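Local coordinates for Glyco_hydro_cc domain-containing protein (Pseudomonas viridiflava, PDB 6UAV), which probably hydrolyses internal linkages of beta-1,3-glucans, as a family GH128 (subgroup II) endo-beta-1,3-glucanase built on a TIM-barrel fold, at residues Met213-Arg216 and Arg222-Trp225; Phe159-Tyr162 and Ser168-Asp171; Leu61-Leu66 and Trp102-Gln107. One frame throughout, in Å; residues are numbered along the deposited sequence.

Interaction 1: residues Met213-Arg216 and Arg222-Trp225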
# COMPACT_ATOMS: atom_id res chain seq x y z
N MET A 213 7.65 0.34 -14.77
CA MET A 213 8.61 -0.53 -14.05
C MET A 213 7.81 -1.51 -13.17
O MET A 213 8.12 -2.73 -13.22
CB MET A 213 9.57 0.35 -13.26
CG MET A 213 10.60 -0.42 -12.46
SD MET A 213 9.99 -0.86 -10.83
CE MET A 213 9.82 0.75 -10.07
N LEU A 214 6.78 -1.04 -12.46
CA LEU A 214 6.03 -1.89 -11.50
C LEU A 214 5.19 -2.91 -12.27
O LEU A 214 5.10 -4.03 -11.79
CB LEU A 214 5.18 -1.03 -10.58
CG LEU A 214 5.96 -0.14 -9.63
CD1 LEU A 214 4.99 0.82 -8.93
CD2 LEU A 214 6.78 -0.92 -8.57
N GLU A 215 4.62 -2.53 -13.41
CA GLU A 215 3.86 -3.44 -14.28
C GLU A 215 4.80 -4.55 -14.77
O GLU A 215 4.34 -5.69 -14.89
CB GLU A 215 3.22 -2.66 -15.42
CG GLU A 215 1.97 -1.88 -15.00
CD GLU A 215 0.74 -2.71 -14.68
OE1 GLU A 215 0.72 -3.93 -15.09
OE2 GLU A 215 -0.21 -2.14 -14.10
N ARG A 216 6.05 -4.21 -15.12
CA ARG A 216 6.99 -5.16 -15.74
C ARG A 216 7.64 -6.05 -14.69
O ARG A 216 8.07 -7.09 -15.09
CB ARG A 216 8.00 -4.47 -16.67
CG ARG A 216 7.27 -3.83 -17.85
CD ARG A 216 8.17 -3.21 -18.89
NE ARG A 216 7.36 -2.72 -20.02
CZ ARG A 216 7.86 -1.94 -20.96
NH1 ARG A 216 9.14 -1.61 -20.89
NH2 ARG A 216 7.10 -1.51 -21.94
N ARG A 222 0.77 -5.72 -6.78
CA ARG A 222 -0.17 -4.59 -6.77
C ARG A 222 0.62 -3.35 -6.35
O ARG A 222 1.72 -3.46 -5.70
CB ARG A 222 -1.36 -4.83 -5.83
CG ARG A 222 -2.51 -5.59 -6.48
CD ARG A 222 -3.81 -5.73 -5.70
NE ARG A 222 -4.94 -6.00 -6.60
CZ ARG A 222 -6.20 -6.12 -6.20
NH1 ARG A 222 -6.50 -6.08 -4.90
NH2 ARG A 222 -7.16 -6.26 -7.10
N TYR A 223 0.14 -2.22 -6.80
CA TYR A 223 0.68 -0.92 -6.38
C TYR A 223 -0.48 0.05 -6.20
O TYR A 223 -1.52 -0.12 -6.78
CB TYR A 223 1.73 -0.37 -7.37
CG TYR A 223 1.29 -0.30 -8.80
CD1 TYR A 223 0.51 0.74 -9.26
CD2 TYR A 223 1.59 -1.30 -9.69
CE1 TYR A 223 0.14 0.87 -10.58
CE2 TYR A 223 1.15 -1.24 -11.01
CZ TYR A 223 0.37 -0.18 -11.44
OH TYR A 223 -0.11 -0.08 -12.71
N ALA A 224 -0.21 1.11 -5.45
CA ALA A 224 -1.21 2.12 -5.19
C ALA A 224 -0.56 3.49 -5.17
O ALA A 224 0.34 3.75 -4.36
CB ALA A 224 -1.87 1.83 -3.90
N TRP A 225 -1.09 4.33 -6.04
CA TRP A 225 -0.63 5.73 -6.15
C TRP A 225 -1.10 6.54 -4.95
O TRP A 225 -2.31 6.47 -4.56
CB TRP A 225 -1.08 6.35 -7.48
CG TRP A 225 -0.59 7.74 -7.69
CD1 TRP A 225 -1.20 8.91 -7.35
CD2 TRP A 225 0.67 8.10 -8.25
NE1 TRP A 225 -0.41 9.98 -7.68
CE2 TRP A 225 0.75 9.51 -8.26
CE3 TRP A 225 1.71 7.35 -8.80
CZ2 TRP A 225 1.89 10.18 -8.69
CZ3 TRP A 225 2.80 8.02 -9.32
CH2 TRP A 225 2.90 9.41 -9.24
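The phenol of Y223 reaches from the strand to the last turn of the helix and ends on the carboxylate of E215, where its OH donates to OE2 in a very short hydrogen bond, 2.5 Å between Y223 OH and E215 OE2. The oxygen lies near the plane of the ring, at its hydroxyl end, whereas the carboxylate as a whole is turned almost square to the ring, the two planes 89° apart. E215 CG sits beside its own backbone N, and the chain bends at chi2 (-71°), which brings the acid nearer the strand than its CB. Both ends of this bond have further partners. E215 OE2 is also hydrogen-bonded to S3 OG, and Y223 OH to R6 NE, which ties the N-terminal stretch into the same polar cluster; the ion pair between R6 NH2 and E215 OE2 is long and weak.

The two segments belong to the last beta-alpha-beta unit of the TIM barrel, in which helix 200-216 runs back outside the sheet and strand 220-225 follows after a short loop.

Along the rest of the ring the packing is apolar. L214 CB comes obliquely to the ring, 3.7 Å from Y223 CD2, and L214 CD1 lies 3.8 Å from Y223 CB, so the leucine follows the tyrosine from its CB along one side of the ring. Y223 CG sits between the backbone N and carbonyl carbon (chi1 53°), which directs the ring along the helix side of the sheet toward E215. V211, one turn earlier on the helix, also touches Y223.

Interaction 2: residues Phe159-Tyr162 and Ser168-Asp171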
# COMPACT_ATOMS: atom_id res chain seq x y z
N PHE A 159 5.81 -1.87 0.49
CA PHE A 159 6.81 -0.80 0.42
C PHE A 159 6.12 0.49 -0.00
O PHE A 159 5.19 0.47 -0.79
CB PHE A 159 7.90 -1.23 -0.56
CG PHE A 159 9.15 -0.40 -0.37
CD1 PHE A 159 9.81 -0.42 0.84
CD2 PHE A 159 9.64 0.42 -1.36
CE1 PHE A 159 10.92 0.37 1.07
CE2 PHE A 159 10.76 1.20 -1.12
CZ PHE A 159 11.39 1.17 0.08
N HIS A 160 6.61 1.60 0.54
CA HIS A 160 6.23 2.97 0.18
C HIS A 160 7.48 3.72 -0.27
O HIS A 160 8.55 3.53 0.34
CB HIS A 160 5.70 3.70 1.44
CG HIS A 160 4.49 3.07 2.05
ND1 HIS A 160 3.99 3.52 3.26
CD2 HIS A 160 3.66 2.11 1.60
CE1 HIS A 160 2.86 2.84 3.53
NE2 HIS A 160 2.64 1.95 2.51
N TRP A 161 7.36 4.56 -1.29
CA TRP A 161 8.53 5.29 -1.78
C TRP A 161 8.05 6.54 -2.52
O TRP A 161 7.17 6.43 -3.37
CB TRP A 161 9.38 4.39 -2.66
CG TRP A 161 10.78 4.91 -2.76
CD1 TRP A 161 11.39 5.45 -3.87
CD2 TRP A 161 11.74 4.92 -1.69
NE1 TRP A 161 12.67 5.81 -3.55
CE2 TRP A 161 12.91 5.49 -2.23
CE3 TRP A 161 11.74 4.47 -0.36
CZ2 TRP A 161 14.05 5.68 -1.45
CZ3 TRP A 161 12.86 4.68 0.41
CH2 TRP A 161 14.01 5.25 -0.15
N TYR A 162 8.66 7.67 -2.16
CA TYR A 162 8.32 9.02 -2.67
C TYR A 162 9.50 9.70 -3.39
O TYR A 162 9.65 10.92 -3.37
CB TYR A 162 7.82 9.85 -1.49
CG TYR A 162 6.44 9.43 -1.05
CD1 TYR A 162 6.28 8.35 -0.19
CD2 TYR A 162 5.30 10.02 -1.57
CE1 TYR A 162 5.02 7.96 0.24
CE2 TYR A 162 4.03 9.65 -1.17
CZ TYR A 162 3.89 8.59 -0.27
OH TYR A 162 2.64 8.25 0.13
N SER A 168 15.57 0.19 -7.26
CA SER A 168 16.81 -0.13 -6.53
C SER A 168 16.41 -0.55 -5.10
O SER A 168 17.01 -1.52 -4.55
CB SER A 168 17.78 1.03 -6.60
OG SER A 168 17.49 2.03 -5.65
N MET A 169 15.37 0.08 -4.54
CA MET A 169 14.91 -0.27 -3.19
C MET A 169 14.23 -1.66 -3.25
O MET A 169 14.43 -2.47 -2.34
CB MET A 169 13.99 0.80 -2.63
CG MET A 169 14.66 2.10 -2.31
SD MET A 169 16.13 1.99 -1.30
CE MET A 169 15.46 1.52 0.27
N LEU A 170 13.44 -1.96 -4.28
CA LEU A 170 12.86 -3.31 -4.43
C LEU A 170 13.99 -4.33 -4.62
O LEU A 170 13.89 -5.45 -4.03
CB LEU A 170 11.85 -3.35 -5.56
CG LEU A 170 10.66 -2.39 -5.39
CD1 LEU A 170 9.71 -2.51 -6.58
CD2 LEU A 170 9.93 -2.59 -4.05
N ASP A 171 15.01 -4.02 -5.41
CA ASP A 171 16.15 -4.98 -5.56
C ASP A 171 16.78 -5.22 -4.20
O ASP A 171 17.06 -6.42 -3.85
CB ASP A 171 17.15 -4.52 -6.61
CG ASP A 171 16.67 -4.69 -8.03
OD1 ASP A 171 15.56 -5.28 -8.20
OD2 ASP A 171 17.42 -4.24 -8.96
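M169 fills the gap between F159 and W161, two aromatic side chains that project from alternate positions of strand 156-161 toward helix 166-173. This is the strand-to-helix half of a beta-alpha-beta unit of the TIM barrel, with the helix laid against the outside of the sheet.

The tight part is apolar and centres on the first two side-chain carbons of M169; F159, M169 and L170 are buried, while W161 stays partly exposed. M169 CB lies 3.6 Å from F159 CE2, approaching the ring obliquely, while the next carbon turns to the tryptophan: M169 CG stands over one face of the W161 six-membered ring, 3.7 Å from its centroid and only 12° off the normal, a CH-pi contact.

The other approaches are longer. Bends at chi2 and chi3 bring M169 CE between the two rings, 4.0 Å from W161 CH2 and 4.1 Å from F159 CZ. L170 CD2 comes obliquely to the phenyl ring, 4.0 Å from F159 CD2, and the leucine also rests on F180 and V182 of the next strand. Near the indole lies a glycerol, probably from the crystallisation liquor, and W161 NE1 is hydrogen-bonded to Y164 O in the connecting loop, which helps fix the ring's rotation. The sulfur makes a more distant Met-aromatic contact, M169 SD lying 4.5 Å from the centroid of the W161 six-membered ring and 28° off its normal.

Interaction 3: residues Leu61-Leu66 and Trp102-Gln107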
# COMPACT_ATOMS: atom_id res chain seq x y z
N LEU A 61 -5.86 -3.12 17.43
CA LEU A 61 -6.57 -4.03 16.50
C LEU A 61 -7.73 -4.65 17.27
O LEU A 61 -7.48 -5.18 18.35
CB LEU A 61 -5.61 -5.14 16.10
CG LEU A 61 -6.22 -6.37 15.44
CD1 LEU A 61 -6.92 -5.98 14.17
CD2 LEU A 61 -5.17 -7.44 15.15
N ASP A 62 -8.92 -4.56 16.71
CA ASP A 62 -10.13 -5.23 17.22
C ASP A 62 -10.24 -6.55 16.46
O ASP A 62 -10.83 -6.51 15.39
CB ASP A 62 -11.31 -4.29 17.04
CG ASP A 62 -12.59 -4.89 17.58
OD1 ASP A 62 -12.62 -6.16 17.80
OD2 ASP A 62 -13.54 -4.12 17.69
N ASP A 63 -9.56 -7.60 16.94
CA ASP A 63 -9.32 -8.85 16.17
C ASP A 63 -10.69 -9.43 15.80
O ASP A 63 -10.91 -9.82 14.64
CB ASP A 63 -8.51 -9.92 16.93
CG ASP A 63 -7.20 -9.49 17.61
OD1 ASP A 63 -7.20 -8.45 18.34
OD2 ASP A 63 -6.18 -10.24 17.47
N GLY A 64 -11.60 -9.47 16.76
CA GLY A 64 -12.94 -10.05 16.57
C GLY A 64 -13.70 -9.36 15.45
O GLY A 64 -14.21 -10.02 14.52
N GLN A 65 -13.74 -8.03 15.47
CA GLN A 65 -14.46 -7.21 14.47
C GLN A 65 -13.86 -7.41 13.08
O GLN A 65 -14.63 -7.56 12.06
CB GLN A 65 -14.35 -5.76 14.95
CG GLN A 65 -14.75 -4.71 13.94
CD GLN A 65 -14.89 -3.32 14.54
OE1 GLN A 65 -15.84 -2.60 14.24
NE2 GLN A 65 -13.94 -2.93 15.39
N LEU A 66 -12.51 -7.48 13.01
CA LEU A 66 -11.88 -7.74 11.71
C LEU A 66 -12.19 -9.14 11.21
O LEU A 66 -12.51 -9.28 10.02
CB LEU A 66 -10.38 -7.51 11.77
CG LEU A 66 -9.61 -7.83 10.51
CD1 LEU A 66 -10.14 -7.09 9.33
CD2 LEU A 66 -8.13 -7.63 10.74
N TRP A 102 2.53 -10.33 15.76
CA TRP A 102 2.45 -11.13 14.51
C TRP A 102 1.58 -12.36 14.67
O TRP A 102 0.81 -12.68 13.75
CB TRP A 102 3.86 -11.45 13.97
CG TRP A 102 3.84 -11.60 12.47
CD1 TRP A 102 3.85 -12.74 11.70
CD2 TRP A 102 3.70 -10.51 11.56
NE1 TRP A 102 3.77 -12.40 10.38
CE2 TRP A 102 3.66 -11.06 10.26
CE3 TRP A 102 3.60 -9.13 11.70
CZ2 TRP A 102 3.55 -10.27 9.11
CZ3 TRP A 102 3.55 -8.35 10.55
CH2 TRP A 102 3.54 -8.92 9.29
N PRO A 103 1.68 -13.14 15.77
CA PRO A 103 0.86 -14.36 15.90
C PRO A 103 -0.65 -14.07 15.78
O PRO A 103 -1.39 -14.94 15.28
CB PRO A 103 1.26 -14.94 17.26
CG PRO A 103 2.72 -14.42 17.45
CD PRO A 103 2.63 -13.01 16.90
N ARG A 104 -1.11 -12.94 16.29
CA ARG A 104 -2.53 -12.47 16.12
C ARG A 104 -2.89 -12.34 14.63
O ARG A 104 -4.00 -12.74 14.24
CB ARG A 104 -2.73 -11.17 16.91
CG ARG A 104 -2.80 -11.40 18.41
CD ARG A 104 -2.76 -10.08 19.16
NE ARG A 104 -3.85 -9.16 18.91
CZ ARG A 104 -3.84 -7.91 19.33
NH1 ARG A 104 -2.81 -7.51 20.08
NH2 ARG A 104 -4.86 -7.09 19.10
N LEU A 105 -1.98 -11.80 13.81
CA LEU A 105 -2.16 -11.68 12.35
C LEU A 105 -2.13 -13.05 11.71
O LEU A 105 -2.94 -13.31 10.81
CB LEU A 105 -1.11 -10.73 11.77
CG LEU A 105 -1.06 -9.36 12.45
CD1 LEU A 105 0.00 -8.57 11.81
CD2 LEU A 105 -2.40 -8.61 12.37
N GLU A 106 -1.18 -13.91 12.12
CA GLU A 106 -1.13 -15.28 11.59
C GLU A 106 -2.43 -16.00 11.93
O GLU A 106 -2.88 -16.89 11.13
CB GLU A 106 0.10 -15.99 12.17
CG GLU A 106 1.39 -15.44 11.65
CD GLU A 106 2.64 -15.99 12.29
OE1 GLU A 106 2.55 -16.36 13.46
OE2 GLU A 106 3.71 -16.03 11.60
N GLN A 107 -2.94 -15.80 13.13
CA GLN A 107 -4.20 -16.44 13.54
C GLN A 107 -5.31 -15.94 12.59
O GLN A 107 -6.14 -16.75 12.09
CB GLN A 107 -4.53 -16.15 15.00
CG GLN A 107 -5.87 -16.81 15.35
CD GLN A 107 -6.25 -16.67 16.81
OE1 GLN A 107 -6.46 -15.55 17.32
NE2 GLN A 107 -6.39 -17.81 17.47
O HOH W 1 -5.30 -4.51 20.26
O HOH W 2 -6.17 -12.56 16.19
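R104 grips D63 side-on with two nitrogens, each oxygen of the carboxylate taking one. R104 NE donates to D63 OD2 at 2.9 Å, nearly straight at 176° and on the syn lone pair; R104 NH2 reaches D63 OD1 at 2.8 Å, also from the syn side but more bent, at 155°. The flat groups lie nearly coplanar, 18° apart, and the bend of the arginine at chi3 turns its NE edge to the acid.

Two waters extend the pair. Water 1 accepts from R104 NH2 and from L61 N, while L61 O sits at the guanidinium edge, 3.3 Å from R104 NH2. Water 2, 2.6 Å from D63 OD2 and 2.9 Å from R104 O, can donate to both, though it has more acceptors in reach than protons.

Beside the polar cluster, L61 CD2 meets L105 CD2 at 4.1 Å. D62 N-caps helix 63-72 by accepting from Q65 N at OD1.

With both carboxylate oxygens engaged by one cation, D63 is probably ionised; the two bonds, one to each oxygen, fix how carboxylate and guanidinium are turned to each other and join the first turn of helix 63-72 to helix 95-112.

In the fold
From the N terminus, interaction 3 comes first: it links the start of helix 63-72 to helix 95-112, closing a long loop that contains strand 78-81 and so joining two neighbouring outer helices of the barrel. Interaction 2 follows, a short closure from strand 156-161 to the helix right after it, and interaction 1 brings the end of helix 200-216 back onto strand 220-225. The three run in series, neither nesting nor crossing. Interactions 1 and 2 touch, L214 CD2 lying 3.9 Å from L170 CD1, and so join consecutive outer helices over the same sheet. Interaction 3 stands apart, its centre about 28 Å from that of interaction 1, across the chain's centre.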